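PDB 3SK9: CRISPR-associated endonuclease/helicase Cas3 from Thermus thermophilus HB8, which cuts single-stranded DNA with its metal-dependent N-terminal HD nuclease domain, the part in this crystal, and carries a helicase in the remainder, serving CRISPR antiviral defence. Local coordinates for residues L38-L41 and R42-P46; A50-A53 and E54-G57; R195-A198 and V199-V202. All blocks are in the same frame, centred on the assembly; numbering follows the deposited sequence.

Contact 1: L38-L41 and R42-P46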
loop_
_atom_site.group_PDB
_atom_site.type_symbol
_atom_site.label_atom_id
_atom_site.label_comp_id
_atom_site.label_asym_id
_atom_site.label_seq_id
_atom_site.Cartn_x
_atom_site.Cartn_y
_atom_site.Cartn_z
ATOM N N LEU A 38 -7.102 -5.847 3.273
ATOM C CA LEU A 38 -8.473 -6.290 3.048
ATOM C C LEU A 38 -8.919 -7.224 4.184
ATOM O O LEU A 38 -10.035 -7.093 4.744
ATOM C CB LEU A 38 -8.588 -6.960 1.675
ATOM C CG LEU A 38 -10.031 -7.304 1.262
ATOM C CD1 LEU A 38 -10.951 -6.069 1.430
ATOM C CD2 LEU A 38 -10.092 -7.824 -0.176
ATOM N N ALA A 39 -8.021 -8.115 4.596
ATOM C CA ALA A 39 -8.372 -9.082 5.656
ATOM C C ALA A 39 -8.610 -8.400 6.991
ATOM O O ALA A 39 -9.567 -8.711 7.717
ATOM C CB ALA A 39 -7.290 -10.170 5.783
ATOM N N VAL A 40 -7.727 -7.487 7.345
ATOM C CA VAL A 40 -7.934 -6.793 8.607
ATOM C C VAL A 40 -9.168 -5.822 8.569
ATOM O O VAL A 40 -9.868 -5.761 9.553
ATOM C CB VAL A 40 -6.657 -6.175 9.277
ATOM C CG1 VAL A 40 -6.145 -4.999 8.558
ATOM C CG2 VAL A 40 -7.048 -5.765 10.731
ATOM N N LEU A 41 -9.491 -5.158 7.440
ATOM C CA LEU A 41 -10.723 -4.341 7.346
ATOM C C LEU A 41 -11.977 -5.213 7.545
ATOM O O LEU A 41 -12.948 -4.785 8.151
ATOM C CB LEU A 41 -10.831 -3.588 6.000
ATOM C CG LEU A 41 -9.822 -2.416 5.854
ATOM C CD1 LEU A 41 -9.804 -1.901 4.391
ATOM C CD2 LEU A 41 -10.148 -1.279 6.901
ATOM N N ARG A 42 -11.956 -6.442 7.020
ATOM C CA ARG A 42 -13.086 -7.348 7.200
ATOM C C ARG A 42 -13.265 -7.728 8.659
ATOM O O ARG A 42 -14.392 -8.013 9.092
ATOM C CB ARG A 42 -12.943 -8.604 6.320
ATOM C CG ARG A 42 -13.284 -8.333 4.844
ATOM C CD ARG A 42 -12.755 -9.454 3.944
ATOM N NE ARG A 42 -13.143 -9.286 2.548
ATOM C CZ ARG A 42 -12.778 -10.108 1.568
ATOM N NH1 ARG A 42 -12.018 -11.182 1.839
ATOM N NH2 ARG A 42 -13.194 -9.860 0.328
ATOM N N MET A 43 -12.181 -7.720 9.424
ATOM C CA MET A 43 -12.258 -8.076 10.847
ATOM C C MET A 43 -12.530 -6.870 11.762
ATOM O O MET A 43 -12.757 -7.049 12.970
ATOM C CB MET A 43 -10.945 -8.686 11.303
ATOM C CG MET A 43 -10.674 -10.106 10.841
ATOM S SD MET A 43 -8.921 -10.453 11.184
ATOM C CE MET A 43 -8.541 -9.420 12.571
ATOM N N GLU A 44 -12.476 -5.646 11.220
ATOM C CA GLU A 44 -12.691 -4.451 12.052
ATOM C C GLU A 44 -14.163 -4.378 12.507
ATOM O O GLU A 44 -15.057 -4.931 11.846
ATOM C CB GLU A 44 -12.374 -3.164 11.297
ATOM C CG GLU A 44 -10.872 -2.996 10.993
ATOM C CD GLU A 44 -10.041 -2.653 12.240
ATOM O OE1 GLU A 44 -10.568 -1.965 13.140
ATOM O OE2 GLU A 44 -8.837 -3.015 12.258
ATOM N N PRO A 45 -14.426 -3.674 13.600
ATOM C CA PRO A 45 -15.842 -3.532 14.007
ATOM C C PRO A 45 -16.720 -2.891 12.952
ATOM O O PRO A 45 -16.251 -2.096 12.134
ATOM C CB PRO A 45 -15.788 -2.679 15.279
ATOM C CG PRO A 45 -14.362 -2.860 15.809
ATOM C CD PRO A 45 -13.487 -3.108 14.591
ATOM N N PRO A 46 -18.029 -3.218 12.971
ATOM C CA PRO A 46 -18.944 -2.580 12.024
ATOM C C PRO A 46 -18.865 -1.025 12.018
ATOM O O PRO A 46 -19.009 -0.419 10.952
ATOM C CB PRO A 46 -20.340 -3.028 12.518
ATOM C CG PRO A 46 -20.115 -4.246 13.321
ATOM C CD PRO A 46 -18.723 -4.160 13.894
#
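Leu38 and Arg42 pair one turn apart in a local side-chain contact at the C-terminal end of helix 26-43 in the HD nuclease domain, where the chain leaves the helix and turns through Glu44 toward the next one. The backbone evidence is a change in bonding pattern. Arg42 N still makes an i to i+4 bond to Leu38 O (3.0 Å), whereas Met43 N makes only weak bonds to Ala39 O and Val40 O, and Glu44 N reaches back three residues to Leu41 O (3.2 Å).

Arg42 runs extended from CG to NE, and Leu38 CD2 sits over one face of its guanidinium, toward the rim, with Leu38 CD2 to Arg42 NH2 at 3.7 Å. With chi1 at -173° the branch of Leu38 trails along the carbonyl side of its own residue, which brings CD2 over the guanidinium. Glu44 bends at chi2 (-73°), folding its carboxylate back alongside Val40, with Glu44 OE2 3.6 Å from Val40 CG2; the other oxygen, OE1, accepts from Leu261 N.

Leu38 and Leu41 pack on helix 60-71, Ala39 and Met43 meet helix 230-246, Val40 touches Leu205 of helix 196-213, and Glu44 and Pro45 lie against strand 260-264.

Contact 2: A50-A53 and E54-G57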
loop_
_atom_site.group_PDB
_atom_site.type_symbol
_atom_site.label_atom_id
_atom_site.label_comp_id
_atom_site.label_asym_id
_atom_site.label_seq_id
_atom_site.Cartn_x
_atom_site.Cartn_y
_atom_site.Cartn_z
ATOM N N ALA A 50 -18.200 1.144 8.628
ATOM C CA ALA A 50 -19.164 2.146 8.174
ATOM C C ALA A 50 -18.431 3.502 7.963
ATOM O O ALA A 50 -18.814 4.304 7.103
ATOM C CB ALA A 50 -20.326 2.318 9.204
ATOM N N LEU A 51 -17.425 3.770 8.797
ATOM C CA LEU A 51 -16.605 4.986 8.627
ATOM C C LEU A 51 -15.932 4.992 7.249
ATOM O O LEU A 51 -15.838 6.055 6.607
ATOM C CB LEU A 51 -15.543 5.069 9.721
ATOM C CG LEU A 51 -16.064 5.530 11.097
ATOM C CD1 LEU A 51 -14.983 5.477 12.192
ATOM C CD2 LEU A 51 -16.645 6.943 10.994
ATOM N N TYR A 52 -15.367 3.837 6.820
ATOM C CA TYR A 52 -14.741 3.793 5.485
ATOM C C TYR A 52 -15.747 4.023 4.374
ATOM O O TYR A 52 -15.444 4.668 3.382
ATOM C CB TYR A 52 -14.043 2.446 5.243
ATOM C CG TYR A 52 -12.624 2.424 5.754
ATOM C CD1 TYR A 52 -11.554 2.736 4.904
ATOM C CD2 TYR A 52 -12.345 2.112 7.094
ATOM C CE1 TYR A 52 -10.234 2.694 5.369
ATOM C CE2 TYR A 52 -11.040 2.093 7.569
ATOM C CZ TYR A 52 -10.001 2.394 6.705
ATOM O OH TYR A 52 -8.691 2.347 7.166
ATOM N N ALA A 53 -16.940 3.461 4.523
ATOM C CA ALA A 53 -17.981 3.642 3.498
ATOM C C ALA A 53 -18.337 5.133 3.391
ATOM O O ALA A 53 -18.535 5.667 2.285
ATOM C CB ALA A 53 -19.246 2.775 3.852
ATOM N N GLU A 54 -18.397 5.810 4.530
ATOM C CA GLU A 54 -18.758 7.217 4.581
ATOM C C GLU A 54 -17.584 8.071 4.090
ATOM O O GLU A 54 -17.779 9.117 3.435
ATOM C CB GLU A 54 -19.140 7.605 6.013
ATOM C CG GLU A 54 -19.562 9.048 6.222
ATOM C CD GLU A 54 -19.922 9.329 7.689
ATOM O OE1 GLU A 54 -20.955 10.000 7.915
ATOM O OE2 GLU A 54 -19.203 8.857 8.623
ATOM N N ASP A 55 -16.368 7.636 4.416
ATOM C CA ASP A 55 -15.167 8.398 4.038
ATOM C C ASP A 55 -15.116 8.568 2.524
ATOM O O ASP A 55 -14.690 9.612 2.000
ATOM C CB ASP A 55 -13.872 7.624 4.410
ATOM C CG ASP A 55 -13.525 7.703 5.895
ATOM O OD1 ASP A 55 -14.040 8.610 6.607
ATOM O OD2 ASP A 55 -12.705 6.859 6.307
ATOM N N TRP A 56 -15.480 7.505 1.816
ATOM C CA TRP A 56 -15.221 7.454 0.371
ATOM C C TRP A 56 -16.482 7.491 -0.515
ATOM O O TRP A 56 -16.372 7.426 -1.743
ATOM C CB TRP A 56 -14.351 6.231 0.072
ATOM C CG TRP A 56 -13.056 6.352 0.857
ATOM C CD1 TRP A 56 -12.623 5.556 1.895
ATOM C CD2 TRP A 56 -12.065 7.368 0.692
ATOM N NE1 TRP A 56 -11.413 6.033 2.380
ATOM C CE2 TRP A 56 -11.057 7.143 1.656
ATOM C CE3 TRP A 56 -11.919 8.430 -0.200
ATOM C CZ2 TRP A 56 -9.910 7.978 1.756
ATOM C CZ3 TRP A 56 -10.790 9.247 -0.105
ATOM C CH2 TRP A 56 -9.818 9.027 0.868
ATOM N N GLY A 57 -17.658 7.607 0.108
ATOM C CA GLY A 57 -18.907 7.620 -0.633
ATOM C C GLY A 57 -19.133 6.369 -1.471
ATOM O O GLY A 57 -19.696 6.435 -2.581
#
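Tyr52 and Trp56 extend side by side in the same direction from successive turns of helix 46-56, a short helix of the HD domain, while Asp55 has its carboxylate over one face of the Tyr52 ring and its CB over one face of the indole. The two rings do not stack: Tyr52 CD1 is 4.3 Å from Trp56 CD1, and Trp56 NE1 approaches the tyrosine ring obliquely. Trp56 CG is anti to its own carbonyl carbon (chi1 -59°), which leans the indole back along the helix until Trp56 CD1 comes 3.3 Å from Tyr52 O. Asp55 CB stands 3.4 Å above the indole plane, toward the rim. Beyond the helix, Trp56 packs edge-to-face with Trp66, and Tyr52 OH is hydrogen-bonded to Glu260 OE1.

Asp55 turns its carboxylate back over the preceding turn, and it is OD2 that lies above the Tyr52 ring. Leu51 O faces the whole carboxylate, with Asp55 CG at 2.9 Å from it. The negative charge is probably balanced by two salt bridges, Asp55 OD1 to Arg195 NE and Asp55 OD2 to Arg201 NE. Glu54 is fully extended (chi2 -180°) and crosses Leu51 at an angle, reaching Arg195 NH2 with OE2 in a further salt bridge.

Regular i to i+4 bonds join Glu54, Asp55 and Trp56 to Ala50, Leu51 and Tyr52, and Gly57 then leaves the helix with positive phi (59°). Leu51 CD2 rests 4.0 Å from Glu54 OE2.

Contact 3: R195-A198 and V199-V202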
loop_
_atom_site.group_PDB
_atom_site.type_symbol
_atom_site.label_atom_id
_atom_site.label_comp_id
_atom_site.label_asym_id
_atom_site.label_seq_id
_atom_site.Cartn_x
_atom_site.Cartn_y
_atom_site.Cartn_z
ATOM N N ARG A 195 -11.904 13.829 4.006
ATOM C CA ARG A 195 -11.773 14.377 5.357
ATOM C C ARG A 195 -10.497 13.868 6.024
ATOM O O ARG A 195 -10.069 12.750 5.784
ATOM C CB ARG A 195 -12.997 14.078 6.249
ATOM C CG ARG A 195 -13.326 12.629 6.411
ATOM C CD ARG A 195 -14.652 12.469 7.177
ATOM N NE ARG A 195 -15.030 11.066 7.333
ATOM C CZ ARG A 195 -16.167 10.666 7.906
ATOM N NH1 ARG A 195 -17.031 11.587 8.351
ATOM N NH2 ARG A 195 -16.459 9.358 8.034
ATOM N N PRO A 196 -9.860 14.715 6.844
ATOM C CA PRO A 196 -8.595 14.311 7.472
ATOM C C PRO A 196 -8.658 12.935 8.143
ATOM O O PRO A 196 -7.736 12.157 8.008
ATOM C CB PRO A 196 -8.391 15.393 8.542
ATOM C CG PRO A 196 -9.163 16.580 8.011
ATOM C CD PRO A 196 -10.364 15.998 7.367
ATOM N N GLU A 197 -9.711 12.646 8.911
ATOM C CA GLU A 197 -9.776 11.327 9.535
ATOM C C GLU A 197 -9.767 10.156 8.520
ATOM O O GLU A 197 -9.340 9.063 8.844
ATOM C CB GLU A 197 -11.031 11.183 10.391
ATOM C CG GLU A 197 -11.024 12.064 11.621
ATOM C CD GLU A 197 -10.045 11.611 12.659
ATOM O OE1 GLU A 197 -10.353 10.643 13.418
ATOM O OE2 GLU A 197 -8.989 12.274 12.733
ATOM N N ALA A 198 -10.327 10.361 7.329
ATOM C CA ALA A 198 -10.316 9.328 6.313
ATOM C C ALA A 198 -8.882 9.062 5.886
ATOM O O ALA A 198 -8.492 7.929 5.656
ATOM C CB ALA A 198 -11.124 9.778 5.114
ATOM N N VAL A 199 -8.123 10.122 5.725
ATOM C CA VAL A 199 -6.739 9.968 5.273
ATOM C C VAL A 199 -5.882 9.321 6.350
ATOM O O VAL A 199 -5.058 8.462 6.061
ATOM C CB VAL A 199 -6.189 11.375 4.921
ATOM C CG1 VAL A 199 -4.681 11.349 4.554
ATOM C CG2 VAL A 199 -7.034 11.933 3.805
ATOM N N LEU A 200 -6.091 9.729 7.590
ATOM C CA LEU A 200 -5.333 9.170 8.720
ATOM C C LEU A 200 -5.714 7.670 8.897
ATOM O O LEU A 200 -4.881 6.854 9.326
ATOM C CB LEU A 200 -5.649 9.972 9.997
ATOM C CG LEU A 200 -5.022 11.413 9.941
ATOM C CD1 LEU A 200 -5.648 12.365 11.028
ATOM C CD2 LEU A 200 -3.468 11.314 10.035
ATOM N N ARG A 201 -6.978 7.330 8.655
ATOM C CA ARG A 201 -7.370 5.916 8.732
ATOM C C ARG A 201 -6.541 5.093 7.729
ATOM O O ARG A 201 -6.091 3.987 8.057
ATOM C CB ARG A 201 -8.892 5.728 8.498
ATOM C CG ARG A 201 -9.691 5.784 9.790
ATOM C CD ARG A 201 -11.197 5.491 9.552
ATOM N NE ARG A 201 -11.966 6.628 9.042
ATOM C CZ ARG A 201 -12.361 7.643 9.809
ATOM N NH1 ARG A 201 -12.037 7.665 11.096
ATOM N NH2 ARG A 201 -13.110 8.606 9.318
ATOM N N VAL A 202 -6.358 5.605 6.511
ATOM C CA VAL A 202 -5.543 4.883 5.522
ATOM C C VAL A 202 -4.069 4.830 5.931
ATOM O O VAL A 202 -3.370 3.806 5.722
ATOM C CB VAL A 202 -5.699 5.528 4.128
ATOM C CG1 VAL A 202 -4.595 5.041 3.143
ATOM C CG2 VAL A 202 -7.140 5.264 3.581
HETATM O O HOH W 1 -12.805 9.724 13.178
#
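Glu197 O is approached by two parts of Arg201: Arg201 N donates to it at 2.9 Å, and the guanidinium folds back so that the same oxygen sits 3.5 Å above its plane, over the centre. Bends at chi3 (-80°) and chi4 together fold the group back, with Arg201 NH2 3.5 Å from Glu197 CB. The Glu197 carboxylate and Arg201 guanidinium planes stand 80° apart, and Glu197 OE1 remains 4.1 Å from Arg201 NH1. A water closes the gap, donating to Glu197 OE1 (2.6 Å) and accepting from Arg201 NH1 (3.0 Å); NH1 also bonds to Phe258 O.

These residues form the N-cap and first two turns of helix 196-213, a helix of the HD domain that farther along bears the metal ligand Asp210. Arg195 holds the N-cap position, and its O receives Val199 N; Leu200 N bonds to Pro196 O.

Arg195 NH2 and Arg201 NH2 come within 3.7 Å, the two guanidinium planes 81° apart and Arg195 NE in the plane of Arg201 at its edge, as both groups converge on Asp55 of helix 46-56. On the other flank, Val199 and Val202 pack against helix 129-138.

How the contacts relate
The three contacts follow in series along the chain: contact 1 ends helix 26-43, contact 2 occupies helix 46-56 just after it, and contact 3 opens helix 196-213 far downstream. Centres of contacts 1 and 2 are about 13 Å apart, and Leu41 CD2 packs on Tyr52 CE2 at 3.6 Å. Contacts 2 and 3 are closer, about 10 Å between centres, and are tied by salt bridges from Asp55 OD1 to Arg195 NE (2.7 Å) and from Asp55 OD2 to Arg201 NE (2.8 Å). Contacts 1 and 3 do not touch, with centres about 16 Å and nearest atoms about 7 Å apart. Helix 46-56 thus joins two helices of the HD domain that bear the metal ligands His29 and Asp210.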